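Local coordinates for protein SnoN,SnoN (Streptomyces nogalater, PDB 5EQU) that probably acts as an iron- and 2-oxoglutarate-dependent epimerase of the phytanoyl-CoA dioxygenase family and binds nogalamycin RO, at residues A145-F150 against A256-L261. Numbering follows the deposited sequence.
With 5R6 (Nogalamycin RO), chain G.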
loop_
_atom_site.group_PDB
_atom_site.type_symbol
_atom_site.label_atom_id
_atom_site.label_comp_id
_atom_site.label_asym_id
_atom_site.label_seq_id
_atom_site.Cartn_x
_atom_site.Cartn_y
_atom_site.Cartn_z
ATOM N N ALA A 145 -8.668 2.163 4.767
ATOM C CA ALA A 145 -8.488 3.214 5.759
ATOM C C ALA A 145 -8.528 2.742 7.194
ATOM O O ALA A 145 -7.531 2.900 7.940
ATOM C CB ALA A 145 -9.499 4.328 5.579
ATOM N N PHE A 146 -9.629 2.145 7.596
ATOM C CA PHE A 146 -9.755 1.873 9.009
ATOM C C PHE A 146 -9.128 0.539 9.416
ATOM O O PHE A 146 -9.125 0.205 10.585
ATOM C CB PHE A 146 -11.192 2.162 9.497
ATOM C CG PHE A 146 -11.540 3.623 9.361
ATOM C CD1 PHE A 146 -11.111 4.535 10.320
ATOM C CD2 PHE A 146 -12.143 4.113 8.205
ATOM C CE1 PHE A 146 -11.367 5.892 10.181
ATOM C CE2 PHE A 146 -12.411 5.470 8.064
ATOM C CZ PHE A 146 -12.012 6.360 9.062
ATOM N N ALA A 147 -8.494 -0.167 8.464
ATOM C CA ALA A 147 -7.565 -1.265 8.815
ATOM C C ALA A 147 -6.160 -0.795 9.226
ATOM O O ALA A 147 -5.304 -1.642 9.461
ATOM C CB ALA A 147 -7.485 -2.289 7.688
ATOM N N PHE A 148 -5.921 0.521 9.304
ATOM C CA PHE A 148 -4.642 1.056 9.728
ATOM C C PHE A 148 -4.775 1.490 11.168
ATOM O O PHE A 148 -5.575 2.397 11.448
ATOM C CB PHE A 148 -4.219 2.288 8.895
ATOM C CG PHE A 148 -3.978 2.007 7.437
ATOM C CD1 PHE A 148 -3.371 0.840 7.019
ATOM C CD2 PHE A 148 -4.354 2.939 6.475
ATOM C CE1 PHE A 148 -3.167 0.593 5.671
ATOM C CE2 PHE A 148 -4.136 2.701 5.111
ATOM C CZ PHE A 148 -3.531 1.532 4.715
ATOM N N PRO A 149 -3.989 0.901 12.098
ATOM C CA PRO A 149 -4.217 1.221 13.525
ATOM C C PRO A 149 -3.611 2.546 14.013
ATOM O O PRO A 149 -2.821 2.570 14.989
ATOM C CB PRO A 149 -3.592 0.031 14.239
ATOM C CG PRO A 149 -2.435 -0.304 13.371
ATOM C CD PRO A 149 -2.924 -0.107 11.945
ATOM N N PHE A 150 -4.019 3.653 13.385
ATOM C CA PHE A 150 -3.604 4.982 13.829
ATOM C C PHE A 150 -4.689 6.039 13.682
ATOM O O PHE A 150 -5.643 5.842 12.967
ATOM C CB PHE A 150 -2.257 5.418 13.203
ATOM C CG PHE A 150 -2.180 5.271 11.722
ATOM C CD1 PHE A 150 -2.682 6.269 10.888
ATOM C CD2 PHE A 150 -1.573 4.160 11.151
ATOM C CE1 PHE A 150 -2.576 6.160 9.521
ATOM C CE2 PHE A 150 -1.456 4.061 9.766
ATOM C CZ PHE A 150 -1.980 5.049 8.962
ATOM N N ALA A 256 -6.352 -8.545 15.883
ATOM C CA ALA A 256 -5.087 -8.783 16.577
ATOM C C ALA A 256 -3.909 -8.608 15.632
ATOM O O ALA A 256 -2.976 -7.849 15.936
ATOM C CB ALA A 256 -5.057 -10.159 17.196
ATOM N N PHE A 257 -3.972 -9.249 14.467
ATOM C CA PHE A 257 -2.840 -9.205 13.550
ATOM C C PHE A 257 -2.571 -7.825 12.944
ATOM O O PHE A 257 -1.467 -7.597 12.529
ATOM C CB PHE A 257 -2.907 -10.304 12.479
ATOM C CG PHE A 257 -3.869 -10.016 11.360
ATOM C CD1 PHE A 257 -3.471 -9.264 10.258
ATOM C CD2 PHE A 257 -5.174 -10.509 11.406
ATOM C CE1 PHE A 257 -4.376 -8.982 9.232
ATOM C CE2 PHE A 257 -6.072 -10.236 10.391
ATOM C CZ PHE A 257 -5.674 -9.470 9.294
ATOM N N LEU A 258 -3.546 -6.915 12.902
ATOM C CA LEU A 258 -3.297 -5.530 12.510
ATOM C C LEU A 258 -2.766 -4.674 13.656
ATOM O O LEU A 258 -1.962 -3.757 13.444
ATOM C CB LEU A 258 -4.556 -4.869 11.971
ATOM C CG LEU A 258 -5.320 -5.564 10.831
ATOM C CD1 LEU A 258 -6.630 -4.843 10.554
ATOM C CD2 LEU A 258 -4.469 -5.618 9.587
ATOM N N ASP A 259 -3.226 -4.960 14.880
ATOM C CA ASP A 259 -2.919 -4.142 16.061
ATOM C C ASP A 259 -1.575 -4.439 16.682
ATOM O O ASP A 259 -1.031 -3.576 17.366
ATOM C CB ASP A 259 -4.027 -4.288 17.117
ATOM C CG ASP A 259 -5.340 -3.667 16.668
ATOM O OD1 ASP A 259 -5.393 -3.085 15.560
ATOM O OD2 ASP A 259 -6.349 -3.753 17.399
ATOM N N ASP A 260 -1.043 -5.636 16.430
ATOM C CA ASP A 260 0.194 -6.094 17.074
ATOM C C ASP A 260 1.402 -5.655 16.239
ATOM O O ASP A 260 1.832 -6.374 15.348
ATOM C CB ASP A 260 0.188 -7.623 17.271
ATOM C CG ASP A 260 -0.860 -8.112 18.337
ATOM O OD1 ASP A 260 -1.613 -7.310 18.966
ATOM O OD2 ASP A 260 -0.921 -9.345 18.563
ATOM N N LEU A 261 1.927 -4.467 16.542
ATOM C CA LEU A 261 3.011 -3.852 15.777
ATOM C C LEU A 261 4.390 -4.282 16.259
ATOM O O LEU A 261 4.776 -3.980 17.389
ATOM C CB LEU A 261 2.914 -2.332 15.849
ATOM C CG LEU A 261 1.588 -1.702 15.435
ATOM C CD1 LEU A 261 1.697 -0.190 15.521
ATOM C CD2 LEU A 261 1.166 -2.119 14.040
HETATM C CAR 5R6 G . -11.762 -12.553 1.069
HETATM C CBN 5R6 G . -12.569 -13.288 0.088
HETATM O OAL 5R6 G . -13.238 -12.320 -0.799
HETATM C CBR 5R6 G . -13.474 -14.356 0.781
HETATM O OAM 5R6 G . -12.859 -15.592 0.436
HETATM C CBM 5R6 G . -13.480 -14.347 2.357
HETATM C CAB 5R6 G . -14.602 -15.157 2.991
HETATM O OAW 5R6 G . -13.515 -13.011 2.900
HETATM C CBP 5R6 G . -12.572 -12.056 2.288
HETATM O OAX 5R6 G . -11.587 -11.571 3.233
HETATM C CBQ 5R6 G . -10.762 -12.256 4.222
HETATM C CAT 5R6 G . -10.426 -13.764 4.077
HETATM C CBW 5R6 G . -9.768 -14.255 5.396
HETATM C CAE 5R6 G . -9.245 -15.702 5.271
HETATM O OAO 5R6 G . -10.786 -14.282 6.366
HETATM C CBF 5R6 G . -9.589 -11.475 4.477
HETATM C CBB 5R6 G . -9.445 -10.158 3.992
HETATM O OAK 5R6 G . -10.423 -9.657 3.210
HETATM C CBK 5R6 G . -8.352 -9.319 4.257
HETATM C CBH 5R6 G . -8.274 -8.024 3.752
HETATM O OAI 5R6 G . -9.153 -7.581 2.994
HETATM C CBJ 5R6 G . -7.163 -7.233 4.100
HETATM C CBA 5R6 G . -7.065 -5.940 3.612
HETATM O OAJ 5R6 G . -8.056 -5.515 2.782
HETATM C CAP 5R6 G . -6.009 -5.137 3.924
HETATM C CBD 5R6 G . -4.968 -5.586 4.713
HETATM C CBX 5R6 G . -3.879 -4.754 5.110
HETATM C CAF 5R6 G . -4.425 -3.385 5.619
HETATM O OAY 5R6 G . -3.243 -5.240 6.326
HETATM C CBS 5R6 G . -2.830 -4.547 4.057
HETATM O OAN 5R6 G . -1.795 -3.660 4.552
HETATM C CBT 5R6 G . -2.233 -5.900 3.687
HETATM N NBV 5R6 G . -1.110 -5.712 2.769
HETATM C CAD 5R6 G . -0.528 -7.017 2.369
HETATM C CAC 5R6 G . -1.422 -4.904 1.549
HETATM C CAS 5R6 G . -1.833 -6.717 4.957
HETATM C CBO 5R6 G . -2.820 -6.559 6.176
HETATM O OAV 5R6 G . -4.027 -7.307 6.001
HETATM C CBE 5R6 G . -5.046 -6.873 5.195
HETATM C CBL 5R6 G . -6.127 -7.722 4.908
HETATM C CBG 5R6 G . -6.228 -9.027 5.406
HETATM O OAH 5R6 G . -5.349 -9.483 6.117
HETATM C CBI 5R6 G . -7.345 -9.820 5.084
HETATM C CAQ 5R6 G . -7.490 -11.129 5.588
HETATM C CBC 5R6 G . -8.587 -11.971 5.310
HETATM C CBU 5R6 G . -8.653 -13.265 5.932
HETATM C CAZ 5R6 G . -8.967 -13.077 7.361
HETATM O OAG 5R6 G . -8.592 -13.887 8.219
HETATM O OAU 5R6 G . -9.816 -12.025 7.716
HETATM C CAA 5R6 G . -10.502 -12.062 8.999
#
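Pro149 and Leu258 bury the most surface where a loop beyond the iron-binding strand meets a short helix, an example of two ligand-lining segments joined without a direct hydrogen bond. The proline ring, set at the centre of an inverse gamma turn, points at the end of helix 256-259, its CG 3.5 Å from the carbonyl O of Leu258. The same CG meets CD2 of Leu261 at 4.1 Å, and Pro149 CB lies 3.8 Å from Asp259 OD1. This is a van der Waals touch of oxygen on carbon; the carboxylate's hydrogen bonds go from OD1 to Thr253 OG1 and from OD2 to the backbone N of Gly254.

Leu258 divides its two methyls between protein and ligand. With CG anti to the carbonyl carbon (chi1 -53°) and CD1 extended away from CA (chi2 173°), CD1 reaches Ala147, 3.6 Å from its O and 3.9 Å from its CB. The other branch, CD2, stands 3.5 Å from OAY of nogalamycin RO. Ala147 CB in turn lies 3.9 Å from the ligand methyl CAF, and thus leucine and alanine meet each other and the same end of the ligand. The side chain of Ala147 is near that of Asp144, an iron ligand with His142, but about 8 Å from the iron itself, second shell at most. In this engineered fusion the first segment belongs to the part 14-202 and the second to 203-305, so the contact crosses the two parts.

Arg251 bonds the backbone of Pro149, Phe121 of strand 118-128 touches both Pro149 and Leu261, and Phe148 packs on Val242 of strand 236-245, so the contact lies against strands 118-128 and 236-245, neighbours in the seven-stranded antiparallel sheet.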